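Glycosyl hydrolase family 2, TIM barrel domain protein (Faecalibacterium prausnitzii A2-165, PDB 6ED2) is a gut bacterial beta-glucuronidase of glycosyl hydrolase family 2, an enzyme that probably cleaves glucuronic acid from glucuronide conjugates. Local coordinates at residues K262-W267 against Y273-V278; G296-E301 against F307-S312; V314-F319 against L373-V378; E362-A367 against P431-W436; D422-D427 against E458-L463. All coordinates share one frame; numbering follows the deposited sequence.

Contact 1: K262-W267 against Y273-V278; sequences KNARLW and YLYDLV
Arg265 lays its side chain over one face of the Tyr273 ring. Arg265 CD stands 3.8 Å from the centroid of the Tyr273 ring, a CH-pi contact displaced toward the rim, and the bend at chi3 (58°) turns the guanidinium back over the same face, planes 27° apart. Arg265 NH1 comes to 3.4 Å from Tyr273 CE1. The phenol end of Tyr273 is hydrogen-bonded to Asp244. Tyr275 crosses the arginine at about a right angle, and its OH accepts a nearly straight hydrogen bond from Arg265 N (3.0 Å, 173°). A water donates to both Arg265 O and Tyr273 O. Trp267 CD1 packs on Leu274 CD2 at 3.8 Å, while its NE1 is hydrogen-bonded to the backbone O of Asp368. Putting a serine at Tyr273 would probably leave the arginine arm without its platform and Asp244 without the phenol. The loop joining strands 256-262 and 275-283 of the family 2 beta domain is thus held by mixed chemistry: a hydroxyl serving an amide, an aromatic face serving aliphatic carbon.

Contact 2: G296-E301 against F307-S312; sequences GIRTFE and FLLNGS
Two backbone hydrogen bonds join Glu301 and Leu308 as an antiparallel hydrogen-bonded pair, Glu301 N to Leu308 O at 3.0 Å and Leu308 N to Glu301 O at 2.8 Å, and Phe300 faces Leu309 in the adjoining non-hydrogen-bonded pair. Beyond the strands, Asn310 N donates to Thr299 O, and Asn310 uses its side chain to continue the ladder: OD1 accepts from Thr299 N at 2.9 Å, the N-H arriving nearly along the C=O axis. Its ND2 is hydrogen-bonded to Trp267 O. This is the beta hairpin of strands 300-303 and 306-309, followed by a type I' turn from Leu309 to Ser312 into strand 312-320. A water near that turn accepts from Gly311 N and hydrogen-bonds Thr299 OG1. On the face carrying Phe300 and Leu309, Phe300 points its CZ at Phe307 CD1, 3.6 Å away, with CG anti to the backbone N (chi1 -175°); Leu309 CB lies at the edge of the Phe300 ring. Leu309 CD1 packs on Arg298 CD at 3.8 Å, while the guanidinium beyond reaches Pro431 O and Gln466.

Contact 3: V314-F319 against L373-V378; sequences VYLRGF and LIIDEV
Leu373 pushes its CD1 methyl between Val314 and Leu316, two residues that project from the same side of segment 314-319. The tighter fit is with Leu316, whose CD2 lies 3.8 Å from Leu373 CD1; these two leucine side chains cross at about a right angle. Val314 borders the other side of the hollow, its CG1 methyl 4.1 Å from Leu373 CD1. With CG1 anti to the backbone N (chi1 177°), Val314 turns that methyl to the leucine. The second branch of Leu316 leads on to Ile375, but CD1 to CD1 is a loose 4.5 Å. All four residues are buried, and the contact is methyl against methyl, with the nearest CA atoms, those of Leu316 and Leu373, still 8.3 Å apart. That spacing fits strands that are not direct neighbours: strand 351-353 pairs in parallel with both 312-320 and 373-377. The contact therefore bridges two strands of the TIM barrel from its inner side, while Ile374 faces the other way, onto Tyr364 and Ala367 of helix 361-370, and strand 433-440 borders 373-377 on its far side.

Contact 4: E362-A367 against P431-W436; sequences EIYQMA and PSVIAW
Tyr364 OH has two hydrogen-bond partners, OD1 of Asp376 on strand 373-377 and the backbone N of Tyr359. Anchored at that end, the ring presents its edge to segment 431-436, where Val433 CG2 approaches near the ring plane, 3.6 Å from CD1 and 4.0 Å from CE1 of Tyr364. Val433 sets CG2 anti to its carbonyl carbon, which brings that methyl to the ring edge. One helical turn on, Ala367 directs its methyl at Ser432, the two CB atoms 3.6 Å apart, and this small-on-small packing lets the backbones draw together to 5.8 Å between the CA atoms of Ala367 and Ser432. Here an outer helix of the TIM barrel, 361-370, leans on the start of strand 433-440, which runs parallel to 373-377, the strand that follows the helix in the chain. Ser432 tucks OG between its backbone N and carbonyl carbon (chi1 63°), and its hydroxyl is hydrogen-bonded to OD1 of Asp368, the residue just after segment 362-367. From strand 373-377, Ile374 packs against Tyr364, Ala367 and Ser432 alike, and Ser70 of a second subunit meets the helix at Met366.

Contact 5: D422-D427 against E458-L463; sequences DMIDRD and ELARRL
Helices 409-427 and 449-463, on the outside of the TIM barrel, pack against each other near their C-terminal ends. Ile424 carries the contact from the first helix and is turned toward the second. Its two branches divide the work: CG2, anti to the backbone N, sits 3.7 Å from Leu463 CB, whereas CD1, at the end of the other branch, reaches back one turn to Ala460, 4.2 Å from its CB and 3.9 Å from its O. Leu463 also brings its own CD1 to 4.0 Å from Ile424 CD1, the two side chains crossing at a slant. The small side chain of Ala460 leaves room for that isoleucine branch. Beside this apolar patch a water donates to both Asp425 OD1 (2.7 Å) and Leu463 O (2.8 Å), linking the helices through a polar bridge. Asp425 also forms salt bridges with Lys428 and Arg26. Trp436 of strand 433-440 touches Ile424 too, so an apolar layer continues from the helix pair into the sheet. Cutting Ile424 back to glycine would probably open a gap facing Leu463 and Ala460 and strip Trp436 of packing as well. Neighbouring helices meeting over the strand that connects them in sequence, helix to strand to helix, are typical of the alpha/beta repeats of a TIM barrel.

In the fold
Along the chain, contacts 1, 2 and 3 follow in series; contact 4 interleaves with both 3 and 5. Contact 1 joins a loop to strand 275-283 of the four-stranded antiparallel sheet, and contact 2 belongs to the hairpin leading into the barrel, their centres 14 Å apart and joined by Trp267, which is hydrogen-bonded to Ile297 and Asn310. Trp267 also packs on Leu373 of contact 3 and on Pro431 and Ser432 of contact 4, so the beta domain rests directly on the barrel. Contacts 3 and 4 lie closest, centres 9 Å apart, sharing the paired strands 373-377 and 433-440. Contact 5, on the outer helices, adjoins contact 4 through Trp436 but stays about 11 Å from contact 1 at the nearest atoms.

Contact 1: K262-W267 against Y273-V278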
# COMPACT_ATOMS: atom_id res chain seq x y z
N LYS A 262 5.94 15.78 54.50
CA LYS A 262 4.71 16.51 54.79
C LYS A 262 4.15 17.13 53.52
O LYS A 262 4.89 17.68 52.70
CB LYS A 262 4.98 17.59 55.84
CG LYS A 262 3.73 18.15 56.48
CD LYS A 262 4.08 19.20 57.53
CE LYS A 262 2.97 20.24 57.67
NZ LYS A 262 3.40 21.36 58.56
N ASN A 263 2.83 17.03 53.35
CA ASN A 263 2.16 17.53 52.15
C ASN A 263 2.79 16.94 50.89
O ASN A 263 2.99 17.63 49.90
CB ASN A 263 2.16 19.05 52.10
CG ASN A 263 1.54 19.67 53.33
OD1 ASN A 263 0.40 19.35 53.68
ND2 ASN A 263 2.27 20.57 53.98
N ALA A 264 3.14 15.66 50.97
CA ALA A 264 3.72 14.95 49.84
C ALA A 264 2.90 15.16 48.58
O ALA A 264 1.67 15.06 48.61
CB ALA A 264 3.80 13.45 50.16
N ARG A 265 3.58 15.46 47.49
CA ARG A 265 2.97 15.49 46.16
C ARG A 265 3.04 14.08 45.59
O ARG A 265 4.13 13.55 45.33
CB ARG A 265 3.66 16.50 45.25
CG ARG A 265 3.80 17.87 45.90
CD ARG A 265 4.22 18.91 44.90
NE ARG A 265 3.27 19.01 43.79
CZ ARG A 265 3.35 19.92 42.82
NH1 ARG A 265 4.34 20.80 42.82
NH2 ARG A 265 2.45 19.93 41.85
N LEU A 266 1.88 13.46 45.43
CA LEU A 266 1.81 12.06 45.07
C LEU A 266 1.99 11.86 43.57
O LEU A 266 1.58 12.68 42.75
CB LEU A 266 0.46 11.48 45.51
CG LEU A 266 0.18 11.51 47.01
CD1 LEU A 266 -1.09 10.71 47.32
CD2 LEU A 266 1.37 10.96 47.81
N TRP A 267 2.63 10.74 43.23
CA TRP A 267 2.73 10.29 41.86
C TRP A 267 1.41 9.65 41.43
O TRP A 267 0.88 8.78 42.14
CB TRP A 267 3.89 9.30 41.77
CG TRP A 267 4.28 8.84 40.41
CD1 TRP A 267 5.36 9.25 39.68
CD2 TRP A 267 3.64 7.80 39.65
NE1 TRP A 267 5.43 8.55 38.49
CE2 TRP A 267 4.38 7.66 38.44
CE3 TRP A 267 2.52 6.99 39.86
CZ2 TRP A 267 4.02 6.75 37.46
CZ3 TRP A 267 2.17 6.08 38.88
CH2 TRP A 267 2.91 5.96 37.70
N TYR A 273 4.75 12.83 39.74
CA TYR A 273 5.62 13.74 40.47
C TYR A 273 6.77 12.94 41.05
O TYR A 273 6.55 11.93 41.71
CB TYR A 273 4.87 14.47 41.58
CG TYR A 273 5.60 15.72 42.01
CD1 TYR A 273 5.37 16.92 41.36
CD2 TYR A 273 6.54 15.69 43.04
CE1 TYR A 273 6.04 18.07 41.73
CE2 TYR A 273 7.22 16.83 43.41
CZ TYR A 273 6.96 18.02 42.75
OH TYR A 273 7.61 19.19 43.11
N LEU A 274 7.98 13.40 40.80
CA LEU A 274 9.19 12.70 41.21
C LEU A 274 9.97 13.58 42.19
O LEU A 274 9.98 14.81 42.07
CB LEU A 274 10.06 12.34 40.00
CG LEU A 274 9.42 11.31 39.05
CD1 LEU A 274 10.30 11.04 37.83
CD2 LEU A 274 9.10 9.99 39.78
N TYR A 275 10.58 12.93 43.18
CA TYR A 275 11.48 13.57 44.13
C TYR A 275 12.89 13.08 43.87
O TYR A 275 13.11 11.99 43.35
CB TYR A 275 11.09 13.25 45.58
CG TYR A 275 9.88 13.98 46.10
CD1 TYR A 275 10.02 15.14 46.87
CD2 TYR A 275 8.60 13.49 45.87
CE1 TYR A 275 8.89 15.80 47.37
CE2 TYR A 275 7.49 14.13 46.37
CZ TYR A 275 7.63 15.29 47.11
OH TYR A 275 6.50 15.91 47.60
N ASP A 276 13.86 13.87 44.29
CA ASP A 276 15.26 13.52 44.10
C ASP A 276 15.78 12.86 45.37
O ASP A 276 15.66 13.43 46.46
CB ASP A 276 16.09 14.74 43.73
CG ASP A 276 15.73 15.30 42.37
OD1 ASP A 276 15.83 14.55 41.38
OD2 ASP A 276 15.31 16.47 42.29
N LEU A 277 16.32 11.66 45.22
CA LEU A 277 16.82 10.87 46.34
C LEU A 277 18.34 10.94 46.35
O LEU A 277 18.97 10.71 45.32
CB LEU A 277 16.34 9.42 46.22
CG LEU A 277 16.66 8.43 47.35
CD1 LEU A 277 15.98 8.85 48.64
CD2 LEU A 277 16.22 7.05 46.96
N VAL A 278 18.91 11.26 47.51
CA VAL A 278 20.36 11.34 47.67
C VAL A 278 20.78 10.36 48.76
O VAL A 278 20.43 10.55 49.94
CB VAL A 278 20.81 12.76 48.03
CG1 VAL A 278 22.33 12.83 48.19
CG2 VAL A 278 20.31 13.74 46.99
O HOH W 1 5.82 11.60 44.30

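Contact 2: G296-E301 against F307-S312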
# COMPACT_ATOMS: atom_id res chain seq x y z
N GLY A 296 8.92 8.19 43.04
CA GLY A 296 7.57 8.72 43.12
C GLY A 296 6.87 8.14 44.34
O GLY A 296 7.06 6.97 44.66
N ILE A 297 6.09 8.98 45.01
CA ILE A 297 5.38 8.59 46.21
C ILE A 297 3.99 8.12 45.80
O ILE A 297 3.13 8.93 45.43
CB ILE A 297 5.31 9.74 47.22
CG1 ILE A 297 6.72 10.19 47.60
CG2 ILE A 297 4.56 9.31 48.47
CD1 ILE A 297 6.72 11.30 48.65
N ARG A 298 3.77 6.81 45.84
CA ARG A 298 2.49 6.25 45.46
C ARG A 298 2.35 4.87 46.07
O ARG A 298 3.34 4.14 46.22
CB ARG A 298 2.34 6.17 43.93
CG ARG A 298 3.33 5.22 43.26
CD ARG A 298 2.73 3.84 43.04
NE ARG A 298 3.67 2.85 42.50
CZ ARG A 298 4.43 2.05 43.25
NH1 ARG A 298 4.37 2.15 44.57
NH2 ARG A 298 5.25 1.17 42.67
N THR A 299 1.11 4.49 46.39
CA THR A 299 0.78 3.15 46.84
C THR A 299 -0.04 2.43 45.78
O THR A 299 -0.83 3.04 45.04
CB THR A 299 -0.02 3.16 48.15
OG1 THR A 299 -1.31 3.76 47.92
CG2 THR A 299 0.73 3.92 49.23
N PHE A 300 0.14 1.11 45.69
CA PHE A 300 -0.63 0.34 44.73
C PHE A 300 -0.91 -1.05 45.28
O PHE A 300 0.02 -1.75 45.71
CB PHE A 300 0.10 0.25 43.39
CG PHE A 300 -0.69 -0.44 42.33
CD1 PHE A 300 -1.53 0.28 41.50
CD2 PHE A 300 -0.60 -1.81 42.16
CE1 PHE A 300 -2.26 -0.36 40.49
CE2 PHE A 300 -1.33 -2.45 41.17
CZ PHE A 300 -2.16 -1.72 40.34
N GLU A 301 -2.18 -1.46 45.25
CA GLU A 301 -2.59 -2.75 45.80
C GLU A 301 -3.97 -3.11 45.26
O GLU A 301 -4.76 -2.24 44.89
CB GLU A 301 -2.62 -2.72 47.33
CG GLU A 301 -3.63 -1.72 47.87
CD GLU A 301 -3.73 -1.76 49.40
OE1 GLU A 301 -4.47 -0.93 49.96
OE2 GLU A 301 -3.07 -2.62 50.04
N PHE A 307 -7.89 -2.52 41.26
CA PHE A 307 -6.54 -1.96 41.29
C PHE A 307 -6.60 -0.58 41.95
O PHE A 307 -7.18 0.35 41.39
CB PHE A 307 -5.96 -1.84 39.88
CG PHE A 307 -5.77 -3.16 39.18
CD1 PHE A 307 -4.82 -4.06 39.61
CD2 PHE A 307 -6.57 -3.49 38.10
CE1 PHE A 307 -4.67 -5.30 38.99
CE2 PHE A 307 -6.42 -4.72 37.46
CZ PHE A 307 -5.47 -5.63 37.91
N LEU A 308 -6.02 -0.44 43.14
CA LEU A 308 -6.06 0.83 43.86
C LEU A 308 -4.70 1.52 43.77
O LEU A 308 -3.69 0.98 44.24
CB LEU A 308 -6.46 0.63 45.31
CG LEU A 308 -7.90 0.17 45.56
CD1 LEU A 308 -8.19 0.20 47.07
CD2 LEU A 308 -8.90 1.03 44.80
N LEU A 309 -4.69 2.70 43.17
CA LEU A 309 -3.52 3.56 43.09
C LEU A 309 -3.76 4.75 44.01
O LEU A 309 -4.69 5.52 43.78
CB LEU A 309 -3.27 4.03 41.66
CG LEU A 309 -2.16 5.07 41.44
CD1 LEU A 309 -0.82 4.53 41.87
CD2 LEU A 309 -2.11 5.49 39.98
N ASN A 310 -2.92 4.89 45.04
CA ASN A 310 -3.14 5.92 46.06
C ASN A 310 -4.55 5.84 46.62
O ASN A 310 -5.20 6.85 46.90
CB ASN A 310 -2.85 7.31 45.51
CG ASN A 310 -1.42 7.44 45.00
OD1 ASN A 310 -0.52 6.78 45.51
ND2 ASN A 310 -1.21 8.28 43.99
N GLY A 311 -5.05 4.61 46.78
CA GLY A 311 -6.36 4.40 47.36
C GLY A 311 -7.53 4.66 46.44
O GLY A 311 -8.67 4.60 46.91
N SER A 312 -7.30 4.94 45.16
CA SER A 312 -8.38 5.13 44.20
C SER A 312 -8.30 4.10 43.07
O SER A 312 -7.20 3.79 42.59
CB SER A 312 -8.36 6.53 43.58
OG SER A 312 -9.09 7.43 44.39
O HOH W 2 -3.50 2.42 46.75

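Contact 3: V314-F319 against L373-V378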
# COMPACT_ATOMS: atom_id res chain seq x y z
N VAL A 314 -8.28 2.22 39.48
CA VAL A 314 -7.86 2.55 38.12
C VAL A 314 -8.25 1.40 37.21
O VAL A 314 -7.89 0.25 37.48
CB VAL A 314 -6.35 2.81 38.01
CG1 VAL A 314 -5.99 3.08 36.55
CG2 VAL A 314 -5.93 3.98 38.86
N TYR A 315 -8.95 1.71 36.13
CA TYR A 315 -9.22 0.74 35.08
C TYR A 315 -8.07 0.80 34.08
O TYR A 315 -7.85 1.84 33.44
CB TYR A 315 -10.57 1.02 34.40
CG TYR A 315 -10.90 0.02 33.33
CD1 TYR A 315 -11.57 -1.17 33.64
CD2 TYR A 315 -10.51 0.23 32.01
CE1 TYR A 315 -11.85 -2.12 32.65
CE2 TYR A 315 -10.79 -0.71 31.02
CZ TYR A 315 -11.46 -1.88 31.34
OH TYR A 315 -11.72 -2.79 30.34
N LEU A 316 -7.32 -0.30 33.97
CA LEU A 316 -6.12 -0.31 33.16
C LEU A 316 -6.49 -0.36 31.68
O LEU A 316 -7.37 -1.14 31.27
CB LEU A 316 -5.24 -1.51 33.52
CG LEU A 316 -4.93 -1.82 35.00
CD1 LEU A 316 -4.01 -3.05 35.17
CD2 LEU A 316 -4.31 -0.62 35.72
N ARG A 317 -5.84 0.48 30.87
CA ARG A 317 -6.03 0.49 29.43
C ARG A 317 -4.68 0.79 28.78
O ARG A 317 -3.95 1.69 29.24
CB ARG A 317 -7.08 1.53 28.98
CG ARG A 317 -6.66 2.98 29.17
CD ARG A 317 -7.85 3.88 29.46
NE ARG A 317 -8.35 3.64 30.81
CZ ARG A 317 -9.35 4.31 31.37
NH1 ARG A 317 -9.96 5.28 30.70
NH2 ARG A 317 -9.74 4.02 32.61
N GLY A 318 -4.34 0.03 27.75
CA GLY A 318 -3.06 0.21 27.10
C GLY A 318 -2.65 -0.98 26.27
O GLY A 318 -3.48 -1.55 25.55
N PHE A 319 -1.39 -1.39 26.37
CA PHE A 319 -0.82 -2.25 25.35
C PHE A 319 0.05 -3.34 25.95
O PHE A 319 0.67 -3.16 27.00
CB PHE A 319 0.05 -1.45 24.35
CG PHE A 319 -0.65 -0.29 23.74
CD1 PHE A 319 -1.45 -0.47 22.60
CD2 PHE A 319 -0.51 0.98 24.28
CE1 PHE A 319 -2.10 0.61 22.02
CE2 PHE A 319 -1.17 2.08 23.72
CZ PHE A 319 -1.97 1.90 22.59
N LEU A 373 1.57 3.29 34.07
CA LEU A 373 1.64 2.08 34.87
C LEU A 373 2.23 0.95 34.04
O LEU A 373 1.85 0.75 32.88
CB LEU A 373 0.24 1.68 35.36
CG LEU A 373 -0.56 2.77 36.05
CD1 LEU A 373 -1.96 2.26 36.43
CD2 LEU A 373 0.19 3.25 37.29
N ILE A 374 3.13 0.19 34.64
CA ILE A 374 3.84 -0.90 33.96
C ILE A 374 3.57 -2.21 34.69
O ILE A 374 3.75 -2.30 35.91
CB ILE A 374 5.35 -0.64 33.92
CG1 ILE A 374 5.66 0.60 33.07
CG2 ILE A 374 6.11 -1.88 33.43
CD1 ILE A 374 7.15 0.81 32.86
N ILE A 375 3.20 -3.23 33.93
CA ILE A 375 3.27 -4.62 34.36
C ILE A 375 4.59 -5.19 33.85
O ILE A 375 4.78 -5.34 32.64
CB ILE A 375 2.08 -5.44 33.86
CG1 ILE A 375 0.77 -4.80 34.34
CG2 ILE A 375 2.19 -6.87 34.35
CD1 ILE A 375 -0.48 -5.50 33.83
N ASP A 376 5.48 -5.53 34.77
CA ASP A 376 6.86 -5.91 34.46
C ASP A 376 6.93 -7.42 34.29
O ASP A 376 6.56 -8.17 35.20
CB ASP A 376 7.78 -5.44 35.59
CG ASP A 376 9.21 -5.13 35.12
OD1 ASP A 376 9.57 -5.36 33.93
OD2 ASP A 376 9.99 -4.66 35.98
N GLU A 377 7.45 -7.86 33.14
CA GLU A 377 7.37 -9.26 32.76
C GLU A 377 8.75 -9.84 32.49
O GLU A 377 9.55 -9.27 31.74
CB GLU A 377 6.48 -9.43 31.53
CG GLU A 377 6.32 -10.89 31.10
CD GLU A 377 5.19 -11.09 30.08
OE1 GLU A 377 4.01 -10.89 30.45
OE2 GLU A 377 5.50 -11.45 28.92
N VAL A 378 9.00 -11.01 33.07
CA VAL A 378 10.24 -11.76 32.91
C VAL A 378 10.16 -12.59 31.62
O VAL A 378 9.05 -12.88 31.16
CB VAL A 378 10.45 -12.60 34.19
CG1 VAL A 378 9.65 -13.89 34.15
CG2 VAL A 378 11.90 -12.80 34.53

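Contact 4: E362-A367 against P431-W436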
# COMPACT_ATOMS: atom_id res chain seq x y z
N GLU A 362 15.62 2.78 30.53
CA GLU A 362 15.20 4.11 30.08
C GLU A 362 13.69 4.19 29.81
O GLU A 362 13.08 5.25 29.99
CB GLU A 362 15.99 4.50 28.83
CG GLU A 362 17.45 4.81 29.11
CD GLU A 362 18.35 3.59 29.14
OE1 GLU A 362 17.87 2.43 29.31
OE2 GLU A 362 19.57 3.80 29.01
N ILE A 363 13.07 3.09 29.38
CA ILE A 363 11.63 3.10 29.16
C ILE A 363 10.86 3.24 30.48
O ILE A 363 9.84 3.93 30.55
CB ILE A 363 11.22 1.84 28.37
CG1 ILE A 363 11.80 1.92 26.95
CG2 ILE A 363 9.70 1.65 28.34
CD1 ILE A 363 11.79 0.61 26.20
N TYR A 364 11.34 2.58 31.56
CA TYR A 364 10.69 2.75 32.86
C TYR A 364 10.90 4.16 33.39
O TYR A 364 10.00 4.74 34.02
CB TYR A 364 11.24 1.75 33.89
CG TYR A 364 11.17 0.30 33.48
CD1 TYR A 364 10.20 -0.55 34.02
CD2 TYR A 364 12.08 -0.23 32.57
CE1 TYR A 364 10.13 -1.91 33.64
CE2 TYR A 364 12.02 -1.57 32.18
CZ TYR A 364 11.04 -2.41 32.74
OH TYR A 364 10.98 -3.73 32.36
N GLN A 365 12.10 4.71 33.18
CA GLN A 365 12.37 6.07 33.62
C GLN A 365 11.40 7.04 32.97
O GLN A 365 10.89 7.97 33.62
CB GLN A 365 13.82 6.43 33.31
CG GLN A 365 14.85 5.54 34.03
CD GLN A 365 16.28 5.78 33.54
OE1 GLN A 365 16.53 6.64 32.69
NE2 GLN A 365 17.23 5.03 34.09
N MET A 366 11.09 6.83 31.68
CA MET A 366 10.14 7.71 31.01
C MET A 366 8.73 7.48 31.53
O MET A 366 7.97 8.44 31.72
CB MET A 366 10.20 7.51 29.49
CG MET A 366 9.12 8.33 28.74
SD MET A 366 9.57 9.04 27.12
CE MET A 366 10.92 10.10 27.62
N ALA A 367 8.34 6.21 31.73
CA ALA A 367 7.06 5.94 32.38
C ALA A 367 6.98 6.63 33.74
O ALA A 367 5.94 7.19 34.10
CB ALA A 367 6.84 4.44 32.52
N PRO A 431 8.24 4.12 40.45
CA PRO A 431 6.82 4.31 40.76
C PRO A 431 5.92 3.73 39.68
O PRO A 431 4.82 3.25 39.98
CB PRO A 431 6.67 5.83 40.87
CG PRO A 431 7.81 6.37 40.08
CD PRO A 431 8.94 5.40 40.28
N SER A 432 6.38 3.73 38.42
CA SER A 432 5.56 3.23 37.32
C SER A 432 5.27 1.73 37.44
O SER A 432 4.20 1.29 36.99
CB SER A 432 6.24 3.52 35.97
OG SER A 432 7.49 2.86 35.83
N VAL A 433 6.17 0.95 38.03
CA VAL A 433 6.04 -0.51 38.07
C VAL A 433 5.08 -0.90 39.19
O VAL A 433 5.37 -0.70 40.38
CB VAL A 433 7.41 -1.17 38.26
CG1 VAL A 433 7.27 -2.68 38.53
CG2 VAL A 433 8.27 -0.92 37.03
N ILE A 434 3.92 -1.47 38.83
CA ILE A 434 2.88 -1.79 39.80
C ILE A 434 2.52 -3.27 39.85
O ILE A 434 1.70 -3.66 40.68
CB ILE A 434 1.60 -0.95 39.56
CG1 ILE A 434 1.19 -0.93 38.08
CG2 ILE A 434 1.80 0.49 40.03
CD1 ILE A 434 0.34 -2.12 37.66
N ALA A 435 3.12 -4.12 39.02
CA ALA A 435 2.75 -5.53 39.03
C ALA A 435 3.83 -6.33 38.31
O ALA A 435 4.58 -5.79 37.50
CB ALA A 435 1.39 -5.78 38.37
N TRP A 436 3.88 -7.62 38.63
CA TRP A 436 4.84 -8.56 38.07
C TRP A 436 4.11 -9.63 37.29
O TRP A 436 3.17 -10.24 37.80
CB TRP A 436 5.67 -9.25 39.18
CG TRP A 436 6.21 -8.31 40.21
CD1 TRP A 436 5.81 -8.20 41.52
CD2 TRP A 436 7.24 -7.34 40.02
NE1 TRP A 436 6.55 -7.23 42.16
CE2 TRP A 436 7.44 -6.69 41.26
CE3 TRP A 436 8.04 -6.97 38.93
CZ2 TRP A 436 8.39 -5.67 41.42
CZ3 TRP A 436 8.99 -5.97 39.11
CH2 TRP A 436 9.15 -5.33 40.34

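Contact 5: D422-D427 against E458-L463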
# COMPACT_ATOMS: atom_id res chain seq x y z
N ASP A 422 16.57 -10.77 39.37
CA ASP A 422 17.21 -9.61 38.77
C ASP A 422 16.18 -8.59 38.32
O ASP A 422 16.36 -7.38 38.53
CB ASP A 422 18.10 -10.08 37.61
CG ASP A 422 19.39 -10.72 38.11
OD1 ASP A 422 19.69 -10.52 39.29
OD2 ASP A 422 20.09 -11.43 37.36
N MET A 423 15.07 -9.04 37.74
CA MET A 423 14.06 -8.08 37.31
C MET A 423 13.50 -7.30 38.49
O MET A 423 13.37 -6.06 38.43
CB MET A 423 12.93 -8.77 36.55
CG MET A 423 11.79 -7.78 36.27
SD MET A 423 10.37 -8.46 35.40
CE MET A 423 9.66 -9.50 36.70
N ILE A 424 13.16 -7.99 39.58
CA ILE A 424 12.56 -7.28 40.70
C ILE A 424 13.59 -6.39 41.39
O ILE A 424 13.28 -5.26 41.78
CB ILE A 424 11.90 -8.27 41.67
CG1 ILE A 424 10.65 -8.87 41.00
CG2 ILE A 424 11.55 -7.58 43.01
CD1 ILE A 424 9.81 -9.72 41.94
N ASP A 425 14.83 -6.87 41.54
CA ASP A 425 15.87 -6.01 42.10
C ASP A 425 16.11 -4.77 41.24
O ASP A 425 16.28 -3.66 41.77
CB ASP A 425 17.16 -6.81 42.29
CG ASP A 425 17.15 -7.63 43.58
OD1 ASP A 425 16.42 -7.23 44.53
OD2 ASP A 425 17.85 -8.66 43.63
N ARG A 426 16.12 -4.92 39.91
CA ARG A 426 16.39 -3.77 39.04
C ARG A 426 15.24 -2.76 39.07
O ARG A 426 15.48 -1.55 39.06
CB ARG A 426 16.63 -4.24 37.60
CG ARG A 426 17.22 -3.15 36.67
CD ARG A 426 17.16 -3.60 35.22
NE ARG A 426 15.76 -3.66 34.78
CZ ARG A 426 15.37 -3.78 33.51
NH1 ARG A 426 16.27 -3.85 32.53
NH2 ARG A 426 14.07 -3.82 33.22
N ASP A 427 13.99 -3.24 39.15
CA ASP A 427 12.85 -2.39 38.83
C ASP A 427 12.01 -2.00 40.03
O ASP A 427 11.07 -1.22 39.87
CB ASP A 427 11.97 -3.09 37.77
CG ASP A 427 12.71 -3.26 36.45
OD1 ASP A 427 13.79 -2.64 36.30
OD2 ASP A 427 12.24 -4.02 35.56
N GLU A 458 6.07 -17.54 45.16
CA GLU A 458 6.57 -17.24 46.50
C GLU A 458 7.79 -16.32 46.43
O GLU A 458 7.88 -15.34 47.18
CB GLU A 458 6.90 -18.54 47.24
CG GLU A 458 5.76 -19.06 48.14
CD GLU A 458 5.76 -20.59 48.39
OE1 GLU A 458 4.68 -21.13 48.75
OE2 GLU A 458 6.82 -21.27 48.25
N LEU A 459 8.72 -16.62 45.52
CA LEU A 459 9.88 -15.75 45.32
C LEU A 459 9.46 -14.31 44.99
O LEU A 459 10.00 -13.36 45.56
CB LEU A 459 10.76 -16.33 44.21
CG LEU A 459 12.11 -15.64 43.98
CD1 LEU A 459 12.95 -15.62 45.28
CD2 LEU A 459 12.85 -16.32 42.83
N ALA A 460 8.48 -14.15 44.10
CA ALA A 460 8.05 -12.80 43.72
C ALA A 460 7.47 -12.05 44.90
O ALA A 460 7.63 -10.82 45.00
CB ALA A 460 7.03 -12.85 42.58
N ARG A 461 6.77 -12.75 45.79
CA ARG A 461 6.30 -12.11 47.01
C ARG A 461 7.47 -11.70 47.90
O ARG A 461 7.53 -10.56 48.38
CB ARG A 461 5.35 -13.06 47.75
CG ARG A 461 4.97 -12.62 49.15
CD ARG A 461 3.85 -13.50 49.67
NE ARG A 461 2.54 -13.07 49.17
CZ ARG A 461 1.47 -13.86 49.10
NH1 ARG A 461 1.54 -15.13 49.48
NH2 ARG A 461 0.31 -13.37 48.66
N ARG A 462 8.42 -12.62 48.12
CA ARG A 462 9.55 -12.34 49.02
C ARG A 462 10.42 -11.19 48.52
O ARG A 462 10.90 -10.38 49.31
CB ARG A 462 10.44 -13.57 49.18
CG ARG A 462 9.86 -14.75 49.91
CD ARG A 462 10.81 -15.92 49.71
NE ARG A 462 10.38 -17.14 50.37
CZ ARG A 462 11.18 -18.19 50.56
NH1 ARG A 462 12.45 -18.12 50.13
NH2 ARG A 462 10.74 -19.28 51.17
N LEU A 463 10.66 -11.14 47.20
CA LEU A 463 11.62 -10.17 46.66
C LEU A 463 11.10 -8.74 46.71
O LEU A 463 11.89 -7.80 46.76
CB LEU A 463 11.96 -10.50 45.22
CG LEU A 463 12.82 -11.72 44.95
CD1 LEU A 463 12.66 -12.03 43.48
CD2 LEU A 463 14.26 -11.43 45.33
O HOH W 3 14.72 -7.75 46.56